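Local coordinates for protein plasmodium falciparum gamete antigen 27/25 (Plasmodium falciparum, PDB 1N81) that is needed for sexual development of the malaria parasite as a gametocyte protein, has no settled molecular function and may dimerize, at residues A[22-34]-A[80-94]. Sequence-based numbering, arbitrary orientation.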
ATOM      1  N   GLU A  22       3.958   1.980   5.022  1.00 32.87           N
ATOM      2  CA  GLU A  22       4.203   0.880   4.085  1.00 31.30           C
ATOM      3  C   GLU A  22       4.891   1.343   2.807  1.00 37.54           C
ATOM      4  O   GLU A  22       5.868   0.750   2.362  1.00 37.33           O
ATOM      5  CB  GLU A  22       2.866   0.220   3.690  1.00 29.41           C
ATOM      6  CG  GLU A  22       2.982  -0.761   2.500  1.00 33.84           C
ATOM      7  CD  GLU A  22       1.870  -1.820   2.446  1.00 31.86           C
ATOM      8  OE1 GLU A  22       1.820  -2.592   1.457  1.00 38.33           O
ATOM      9  OE2 GLU A  22       1.058  -1.896   3.388  1.00 31.56           O
ATOM     10  N   PHE A  23       4.387   2.415   2.215  1.00 32.77           N
ATOM     11  CA  PHE A  23       4.977   2.847   0.967  1.00 30.56           C
ATOM     12  C   PHE A  23       6.337   3.530   1.100  1.00 37.06           C
ATOM     13  O   PHE A  23       7.164   3.375   0.217  1.00 36.26           O
ATOM     14  CB  PHE A  23       3.958   3.692   0.170  1.00 26.17           C
ATOM     15  CG  PHE A  23       2.847   2.864  -0.444  1.00 33.92           C
ATOM     16  CD1 PHE A  23       1.641   2.664   0.237  1.00 27.18           C
ATOM     17  CD2 PHE A  23       3.043   2.200  -1.652  1.00 35.45           C
ATOM     18  CE1 PHE A  23       0.642   1.813  -0.271  1.00 32.94           C
ATOM     19  CE2 PHE A  23       2.038   1.326  -2.188  1.00 33.77           C
ATOM     20  CZ  PHE A  23       0.830   1.139  -1.487  1.00 32.21           C
ATOM     21  N   HIS A  24       6.588   4.272   2.182  1.00 37.58           N
ATOM     22  CA  HIS A  24       7.916   4.879   2.336  1.00 40.62           C
ATOM     23  C   HIS A  24       8.891   3.793   2.722  1.00 36.39           C
ATOM     24  O   HIS A  24      10.053   3.795   2.294  1.00 32.89           O
ATOM     25  CB  HIS A  24       7.920   5.992   3.390  1.00 42.73           C
ATOM     26  CG  HIS A  24       7.358   7.284   2.886  1.00 51.50           C
ATOM     27  ND1 HIS A  24       8.146   8.266   2.319  1.00 54.74           N
ATOM     28  CD2 HIS A  24       6.079   7.726   2.782  1.00 45.59           C
ATOM     29  CE1 HIS A  24       7.377   9.250   1.887  1.00 56.97           C
ATOM     30  NE2 HIS A  24       6.115   8.949   2.153  1.00 47.68           N
ATOM     31  N   ALA A  25       8.427   2.830   3.510  1.00 35.62           N
ATOM     32  CA  ALA A  25       9.332   1.743   3.869  1.00 32.74           C
ATOM     33  C   ALA A  25       9.701   0.997   2.567  1.00 38.74           C
ATOM     34  O   ALA A  25      10.841   0.558   2.382  1.00 33.58           O
ATOM     35  CB  ALA A  25       8.664   0.767   4.881  1.00 33.30           C
ATOM     36  N   CYS A  26       8.734   0.867   1.662  1.00 37.66           N
ATOM     37  CA  CYS A  26       8.977   0.174   0.401  1.00 39.11           C
ATOM     38  C   CYS A  26       9.974   0.991  -0.458  1.00 35.38           C
ATOM     39  O   CYS A  26      10.946   0.444  -0.972  1.00 34.01           O
ATOM     40  CB  CYS A  26       7.650  -0.048  -0.356  1.00 34.56           C
ATOM     41  SG  CYS A  26       7.817  -1.172  -1.793  1.00 36.05           S
ATOM     42  N   SER A  27       9.721   2.288  -0.601  1.00 32.47           N
ATOM     43  CA  SER A  27      10.607   3.154  -1.361  1.00 36.15           C
ATOM     44  C   SER A  27      12.015   3.067  -0.768  1.00 36.96           C
ATOM     45  O   SER A  27      12.977   2.845  -1.495  1.00 47.28           O
ATOM     46  CB  SER A  27      10.092   4.590  -1.315  1.00 36.87           C
ATOM     47  OG  SER A  27      10.944   5.449  -2.073  1.00 47.38           O
ATOM     48  N   ASP A  28      12.138   3.225   0.552  1.00 42.20           N
ATOM     49  CA  ASP A  28      13.451   3.130   1.198  1.00 45.79           C
ATOM     50  C   ASP A  28      14.151   1.805   0.858  1.00 45.91           C
ATOM     51  O   ASP A  28      15.324   1.770   0.482  1.00 37.56           O
ATOM     52  CB  ASP A  28      13.346   3.214   2.736  1.00 42.11           C
ATOM     53  CG  ASP A  28      12.951   4.602   3.236  1.00 42.21           C
ATOM     54  OD1 ASP A  28      12.969   5.582   2.464  1.00 41.15           O
ATOM     55  OD2 ASP A  28      12.613   4.706   4.426  1.00 46.11           O
ATOM     56  N   TYR A  29      13.436   0.699   1.008  1.00 40.41           N
ATOM     57  CA  TYR A  29      14.044  -0.593   0.743  1.00 37.39           C
ATOM     58  C   TYR A  29      14.460  -0.736  -0.717  1.00 43.28           C
ATOM     59  O   TYR A  29      15.435  -1.416  -1.027  1.00 42.65           O
ATOM     60  CB  TYR A  29      13.100  -1.716   1.127  1.00 36.91           C
ATOM     61  CG  TYR A  29      13.830  -2.974   1.456  1.00 41.60           C
ATOM     62  CD1 TYR A  29      14.287  -3.204   2.743  1.00 37.29           C
ATOM     63  CD2 TYR A  29      14.070  -3.952   0.469  1.00 35.01           C
ATOM     64  CE1 TYR A  29      14.969  -4.389   3.066  1.00 36.93           C
ATOM     65  CE2 TYR A  29      14.756  -5.141   0.777  1.00 38.56           C
ATOM     66  CZ  TYR A  29      15.201  -5.349   2.080  1.00 42.18           C
ATOM     67  OH  TYR A  29      15.872  -6.506   2.414  1.00 43.31           O
ATOM     68  N   ILE A  30      13.718  -0.103  -1.621  1.00 45.27           N
ATOM     69  CA  ILE A  30      14.073  -0.174  -3.031  1.00 47.82           C
ATOM     70  C   ILE A  30      15.363   0.619  -3.225  1.00 46.93           C
ATOM     71  O   ILE A  30      16.172   0.289  -4.087  1.00 50.86           O
ATOM     72  CB  ILE A  30      12.946   0.383  -3.931  1.00 46.15           C
ATOM     73  CG1 ILE A  30      11.828  -0.659  -4.042  1.00 42.86           C
ATOM     74  CG2 ILE A  30      13.482   0.740  -5.323  1.00 51.25           C
ATOM     75  CD1 ILE A  30      10.638  -0.192  -4.794  1.00 49.93           C
ATOM     76  N   TYR A  31      15.557   1.658  -2.420  1.00 48.11           N
ATOM     77  CA  TYR A  31      16.785   2.435  -2.518  1.00 48.94           C
ATOM     78  C   TYR A  31      17.957   1.535  -2.117  1.00 45.76           C
ATOM     79  O   TYR A  31      18.996   1.532  -2.764  1.00 49.74           O
ATOM     80  CB  TYR A  31      16.756   3.634  -1.591  1.00 50.04           C
ATOM     81  CG  TYR A  31      17.992   4.498  -1.727  1.00 55.05           C
ATOM     82  CD1 TYR A  31      18.082   5.460  -2.719  1.00 44.09           C
ATOM     83  CD2 TYR A  31      19.080   4.330  -0.871  1.00 62.58           C
ATOM     84  CE1 TYR A  31      19.227   6.238  -2.856  1.00 60.98           C
ATOM     85  CE2 TYR A  31      20.228   5.102  -1.003  1.00 60.96           C
ATOM     86  CZ  TYR A  31      20.292   6.050  -1.990  1.00 60.57           C
ATOM     87  OH  TYR A  31      21.427   6.818  -2.102  1.00 74.20           O
ATOM     88  N   LEU A  32      17.779   0.770  -1.048  1.00 43.87           N
ATOM     89  CA  LEU A  32      18.807  -0.155  -0.592  1.00 47.40           C
ATOM     90  C   LEU A  32      19.160  -1.095  -1.748  1.00 55.07           C
ATOM     91  O   LEU A  32      20.332  -1.264  -2.103  1.00 46.77           O
ATOM     92  CB  LEU A  32      18.294  -0.992   0.595  1.00 36.00           C
ATOM     93  CG  LEU A  32      19.188  -2.165   1.012  1.00 42.84           C
ATOM     94  CD1 LEU A  32      20.531  -1.585   1.551  1.00 46.80           C
ATOM     95  CD2 LEU A  32      18.495  -3.036   2.075  1.00 38.41           C
ATOM     96  N   LEU A  33      18.133  -1.711  -2.334  1.00 51.93           N
ATOM     97  CA  LEU A  33      18.360  -2.648  -3.425  1.00 54.71           C
ATOM     98  C   LEU A  33      19.252  -2.017  -4.472  1.00 54.72           C
ATOM     99  O   LEU A  33      20.186  -2.643  -4.966  1.00 52.47           O
ATOM    100  CB  LEU A  33      17.035  -3.081  -4.065  1.00 49.80           C
ATOM    101  CG  LEU A  33      16.229  -4.051  -3.207  1.00 47.08           C
ATOM    102  CD1 LEU A  33      14.940  -4.452  -3.912  1.00 51.06           C
ATOM    103  CD2 LEU A  33      17.082  -5.256  -2.910  1.00 46.25           C
ATOM    104  N   MET A  34      18.959  -0.767  -4.796  1.00 53.04           N
ATOM    105  CA  MET A  34      19.722  -0.036  -5.782  1.00 59.71           C
ATOM    106  C   MET A  34      21.198   0.084  -5.374  1.00 60.27           C
ATOM    107  O   MET A  34      22.077  -0.064  -6.208  1.00 59.11           O
ATOM    108  CB  MET A  34      19.072   1.333  -6.005  1.00 55.25           C
ATOM    109  CG  MET A  34      19.694   2.201  -7.099  1.00 58.74           C
ATOM    110  SD  MET A  34      21.142   3.044  -6.457  1.00 73.07           S
ATOM    111  CE  MET A  34      20.399   4.267  -5.376  1.00 55.15           C
ATOM    112  N   ARG A  80       3.545  -7.675   1.434  1.00 37.59           N
ATOM    113  CA  ARG A  80       3.244  -6.821   0.280  1.00 33.51           C
ATOM    114  C   ARG A  80       4.499  -6.112  -0.215  1.00 35.55           C
ATOM    115  O   ARG A  80       4.716  -5.986  -1.418  1.00 37.75           O
ATOM    116  CB  ARG A  80       2.143  -5.793   0.619  1.00 27.12           C
ATOM    117  CG  ARG A  80       0.702  -6.384   0.598  1.00 24.34           C
ATOM    118  CD  ARG A  80      -0.320  -5.248   0.687  1.00 26.31           C
ATOM    119  NE  ARG A  80      -0.175  -4.483   1.931  1.00 28.42           N
ATOM    120  CZ  ARG A  80      -0.789  -4.789   3.065  1.00 35.96           C
ATOM    121  NH1 ARG A  80      -1.593  -5.849   3.100  1.00 31.29           N
ATOM    122  NH2 ARG A  80      -0.627  -4.023   4.148  1.00 30.42           N
ATOM    123  N   ILE A  81       5.335  -5.660   0.709  1.00 31.63           N
ATOM    124  CA  ILE A  81       6.543  -4.963   0.307  1.00 29.68           C
ATOM    125  C   ILE A  81       7.457  -5.928  -0.472  1.00 35.92           C
ATOM    126  O   ILE A  81       7.920  -5.609  -1.569  1.00 34.46           O
ATOM    127  CB  ILE A  81       7.287  -4.378   1.538  1.00 32.49           C
ATOM    128  CG1 ILE A  81       6.554  -3.119   2.065  1.00 27.14           C
ATOM    129  CG2 ILE A  81       8.716  -4.049   1.157  1.00 31.28           C
ATOM    130  CD1 ILE A  81       7.148  -2.539   3.424  1.00 23.01           C
ATOM    131  N   SER A  82       7.704  -7.110   0.087  1.00 34.78           N
ATOM    132  CA  SER A  82       8.556  -8.069  -0.603  1.00 45.95           C
ATOM    133  C   SER A  82       7.961  -8.375  -1.981  1.00 41.23           C
ATOM    134  O   SER A  82       8.686  -8.446  -2.968  1.00 36.83           O
ATOM    135  CB  SER A  82       8.708  -9.361   0.207  1.00 43.11           C
ATOM    136  OG  SER A  82       9.654 -10.197  -0.438  1.00 57.61           O
ATOM    137  N   ASP A  83       6.646  -8.531  -2.069  1.00 36.44           N
ATOM    138  CA  ASP A  83       6.084  -8.806  -3.381  1.00 40.92           C
ATOM    139  C   ASP A  83       6.325  -7.676  -4.375  1.00 41.26           C
ATOM    140  O   ASP A  83       6.535  -7.928  -5.558  1.00 38.07           O
ATOM    141  CB  ASP A  83       4.596  -9.134  -3.273  1.00 51.02           C
ATOM    142  CG  ASP A  83       4.352 -10.475  -2.569  1.00 62.30           C
ATOM    143  OD1 ASP A  83       5.327 -11.255  -2.410  1.00 65.60           O
ATOM    144  OD2 ASP A  83       3.198 -10.755  -2.183  1.00 53.12           O
ATOM    145  N   ARG A  84       6.312  -6.434  -3.900  1.00 33.76           N
ATOM    146  CA  ARG A  84       6.548  -5.299  -4.785  1.00 33.61           C
ATOM    147  C   ARG A  84       7.990  -5.332  -5.254  1.00 35.22           C
ATOM    148  O   ARG A  84       8.266  -4.969  -6.392  1.00 35.22           O
ATOM    149  CB  ARG A  84       6.252  -3.955  -4.094  1.00 37.72           C
ATOM    150  CG  ARG A  84       4.755  -3.662  -3.866  1.00 37.40           C
ATOM    151  CD  ARG A  84       4.549  -2.244  -3.291  1.00 33.60           C
ATOM    152  NE  ARG A  84       3.167  -2.093  -2.855  1.00 36.43           N
ATOM    153  CZ  ARG A  84       2.739  -2.288  -1.613  1.00 30.00           C
ATOM    154  NH1 ARG A  84       3.590  -2.629  -0.649  1.00 28.94           N
ATOM    155  NH2 ARG A  84       1.448  -2.171  -1.352  1.00 32.55           N
ATOM    156  N   LEU A  85       8.909  -5.755  -4.379  1.00 34.15           N
ATOM    157  CA  LEU A  85      10.327  -5.825  -4.759  1.00 37.31           C
ATOM    158  C   LEU A  85      10.481  -6.773  -5.963  1.00 37.19           C
ATOM    159  O   LEU A  85      11.123  -6.438  -6.964  1.00 40.83           O
ATOM    160  CB  LEU A  85      11.169  -6.349  -3.596  1.00 39.66           C
ATOM    161  CG  LEU A  85      11.068  -5.553  -2.284  1.00 37.17           C
ATOM    162  CD1 LEU A  85      12.027  -6.135  -1.275  1.00 36.56           C
ATOM    163  CD2 LEU A  85      11.362  -4.099  -2.511  1.00 35.60           C
ATOM    164  N   ILE A  86       9.877  -7.950  -5.851  1.00 38.77           N
ATOM    165  CA  ILE A  86       9.935  -8.953  -6.914  1.00 44.16           C
ATOM    166  C   ILE A  86       9.167  -8.502  -8.170  1.00 43.49           C
ATOM    167  O   ILE A  86       9.588  -8.772  -9.283  1.00 45.86           O
ATOM    168  CB  ILE A  86       9.414 -10.308  -6.388  1.00 39.89           C
ATOM    169  CG1 ILE A  86      10.466 -10.883  -5.424  1.00 36.56           C
ATOM    170  CG2 ILE A  86       9.121 -11.260  -7.529  1.00 37.56           C
ATOM    171  CD1 ILE A  86      10.045 -12.148  -4.741  1.00 50.43           C
ATOM    172  N   SER A  87       8.069  -7.770  -7.994  1.00 40.60           N
ATOM    173  CA  SER A  87       7.299  -7.299  -9.136  1.00 38.80           C
ATOM    174  C   SER A  87       7.978  -6.158  -9.911  1.00 47.86           C
ATOM    175  O   SER A  87       7.882  -6.086 -11.142  1.00 43.89           O
ATOM    176  CB  SER A  87       5.920  -6.828  -8.659  1.00 37.61           C
ATOM    177  OG  SER A  87       5.118  -6.376  -9.739  1.00 35.32           O
ATOM    178  N   TYR A  88       8.666  -5.268  -9.195  1.00 38.60           N
ATOM    179  CA  TYR A  88       9.297  -4.096  -9.815  1.00 43.41           C
ATOM    180  C   TYR A  88      10.825  -4.121  -9.968  1.00 45.24           C
ATOM    181  O   TYR A  88      11.382  -3.349 -10.759  1.00 48.78           O
ATOM    182  CB  TYR A  88       8.967  -2.828  -8.994  1.00 34.77           C
ATOM    183  CG  TYR A  88       7.502  -2.569  -8.739  1.00 33.83           C
ATOM    184  CD1 TYR A  88       7.086  -1.863  -7.595  1.00 36.50           C
ATOM    185  CD2 TYR A  88       6.525  -2.964  -9.664  1.00 35.07           C
ATOM    186  CE1 TYR A  88       5.751  -1.554  -7.382  1.00 35.19           C
ATOM    187  CE2 TYR A  88       5.175  -2.654  -9.461  1.00 36.41           C
ATOM    188  CZ  TYR A  88       4.799  -1.949  -8.317  1.00 37.27           C
ATOM    189  OH  TYR A  88       3.469  -1.665  -8.107  1.00 35.95           O
ATOM    190  N   CYS A  89      11.512  -4.969  -9.214  1.00 44.62           N
ATOM    191  CA  CYS A  89      12.980  -4.938  -9.269  1.00 49.45           C
ATOM    192  C   CYS A  89      13.679  -6.214  -9.699  1.00 48.52           C
ATOM    193  O   CYS A  89      14.902  -6.295  -9.631  1.00 54.01           O
ATOM    194  CB  CYS A  89      13.520  -4.548  -7.888  1.00 43.01           C
ATOM    195  SG  CYS A  89      12.842  -2.991  -7.210  1.00 51.74           S
ATOM    196  N   THR A  90      12.910  -7.189 -10.149  1.00 57.11           N
ATOM    197  CA  THR A  90      13.439  -8.496 -10.512  1.00 55.30           C
ATOM    198  C   THR A  90      13.798  -8.710 -11.979  1.00 62.32           C
ATOM    199  O   THR A  90      13.942  -9.845 -12.437  1.00 67.76           O
ATOM    200  CB  THR A  90      12.447  -9.560  -9.992  1.00 54.96           C
ATOM    201  OG1 THR A  90      13.171 -10.592  -9.327  1.00 81.20           O
ATOM    202  CG2 THR A  90      11.582 -10.134 -11.087  1.00 53.66           C
ATOM    203  N   ASP A  91      13.980  -7.614 -12.706  1.00 72.36           N
ATOM    204  CA  ASP A  91      14.359  -7.678 -14.117  1.00 79.67           C
ATOM    205  C   ASP A  91      15.322  -6.544 -14.416  1.00 80.65           C
ATOM    206  O   ASP A  91      16.525  -6.645 -14.181  1.00 85.80           O
ATOM    207  CB  ASP A  91      13.134  -7.523 -15.024  1.00 87.79           C
ATOM    208  CG  ASP A  91      12.083  -8.580 -14.772  1.00 93.98           C
ATOM    209  OD1 ASP A  91      12.439  -9.783 -14.791  1.00 91.37           O
ATOM    210  OD2 ASP A  91      10.906  -8.203 -14.561  1.00 97.26           O
ATOM    211  N   LYS A  92      14.761  -5.465 -14.944  1.00 83.09           N
ATOM    212  CA  LYS A  92      15.507  -4.269 -15.292  1.00 81.86           C
ATOM    213  C   LYS A  92      16.599  -3.956 -14.279  1.00 81.46           C
ATOM    214  O   LYS A  92      16.570  -4.412 -13.136  1.00 80.03           O
ATOM    215  CB  LYS A  92      14.544  -3.086 -15.394  1.00 88.70           C
ATOM    216  CG  LYS A  92      13.336  -3.348 -16.293  1.00 91.73           C
ATOM    217  CD  LYS A  92      12.532  -2.078 -16.495  1.00 99.09           C
ATOM    218  CE  LYS A  92      11.386  -2.266 -17.480  1.00101.52           C
ATOM    219  NZ  LYS A  92      10.571  -1.013 -17.620  1.00 99.47           N
ATOM    220  N   GLU A  93      17.570  -3.170 -14.714  1.00 78.54           N
ATOM    221  CA  GLU A  93      18.677  -2.790 -13.857  1.00 77.68           C
ATOM    222  C   GLU A  93      18.147  -1.787 -12.844  1.00 73.63           C
ATOM    223  O   GLU A  93      17.671  -0.713 -13.217  1.00 70.82           O
ATOM    224  CB  GLU A  93      19.779  -2.161 -14.714  1.00 82.78           C
ATOM    225  CG  GLU A  93      21.083  -1.865 -13.993  1.00 97.55           C
ATOM    226  CD  GLU A  93      22.194  -1.470 -14.961  1.00102.09           C
ATOM    227  OE1 GLU A  93      22.577  -2.316 -15.796  1.00106.23           O
ATOM    228  OE2 GLU A  93      22.681  -0.317 -14.893  1.00106.55           O
ATOM    229  N   VAL A  94      18.200  -2.140 -11.565  1.00 66.04           N
ATOM    230  CA  VAL A  94      17.710  -1.231 -10.548  1.00 59.72           C
ATOM    231  C   VAL A  94      18.620  -0.022 -10.455  1.00 62.47           C
ATOM    232  O   VAL A  94      19.466   0.089  -9.565  1.00 66.98           O
ATOM    233  CB  VAL A  94      17.618  -1.898  -9.166  1.00 59.69           C
ATOM    234  CG1 VAL A  94      17.046  -0.887  -8.150  1.00 49.23           C
ATOM    235  CG2 VAL A  94      16.734  -3.135  -9.247  1.00 56.28           C
TER
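Glu22 OE1 accepts three hydrogen bonds from two arginines of the facing helix. Arg80 NE binds the syn lone pair of Glu22 OE1 at 2.8 Å. Arg80 NH2 meets the other oxygen, Glu22 OE2, also at 2.8 Å, so this arginine grips side-on with one nitrogen to each oxygen. The side-on grip leaves the carboxylate and Arg80 guanidinium planes nearly coplanar, 16° apart. Arg84 comes end-on instead, with both terminal nitrogens on one oxygen. Its NH1 takes the anti lone pair of Glu22 OE1 at 2.8 Å, whereas NH2 meets OE1 from above the carboxylate plane. These two bonds are more bent than those of Arg80. Glu22 has CG opposite the backbone N (chi1 169°), and its chain runs on extended, which carries the carboxylate to both arginines. Two positive groups around a buried carboxylate would probably favour its ionised form.

Phe23 CE2 lies over one face of the Arg84 guanidinium, with the ring tilted against it; Phe23 CZ is 3.4 Å from Arg84 NH2. Arg84 NH2 also forms a salt bridge with Glu109 of helix 96-122, while Arg80 NH1 bonds Gln168 of helix 156-173.

Beyond the charges the contact is apolar. Cys26 SG rests on the stem of Arg84, 3.8 Å from its CD. Ile81 packs against Ala25 and Cys26. The two methyls of Leu85 divide their partners: CD1 touches the Tyr29 ring at CD2, 3.5 Å away, and CD2 meets Ile30 and Leu33. The Tyr29 hydroxyl bonds Ala46 O. Past the helix, Val94 CG1 packs on Met34 CB at 3.7 Å.

The axes of segments 22-34 and 80-89 pass 10.0 Å apart, with a crossing angle of -43°. This is buried helix-helix packing in an all-helical fold, with a salt-bridge network at one end and an apolar seam along the rest.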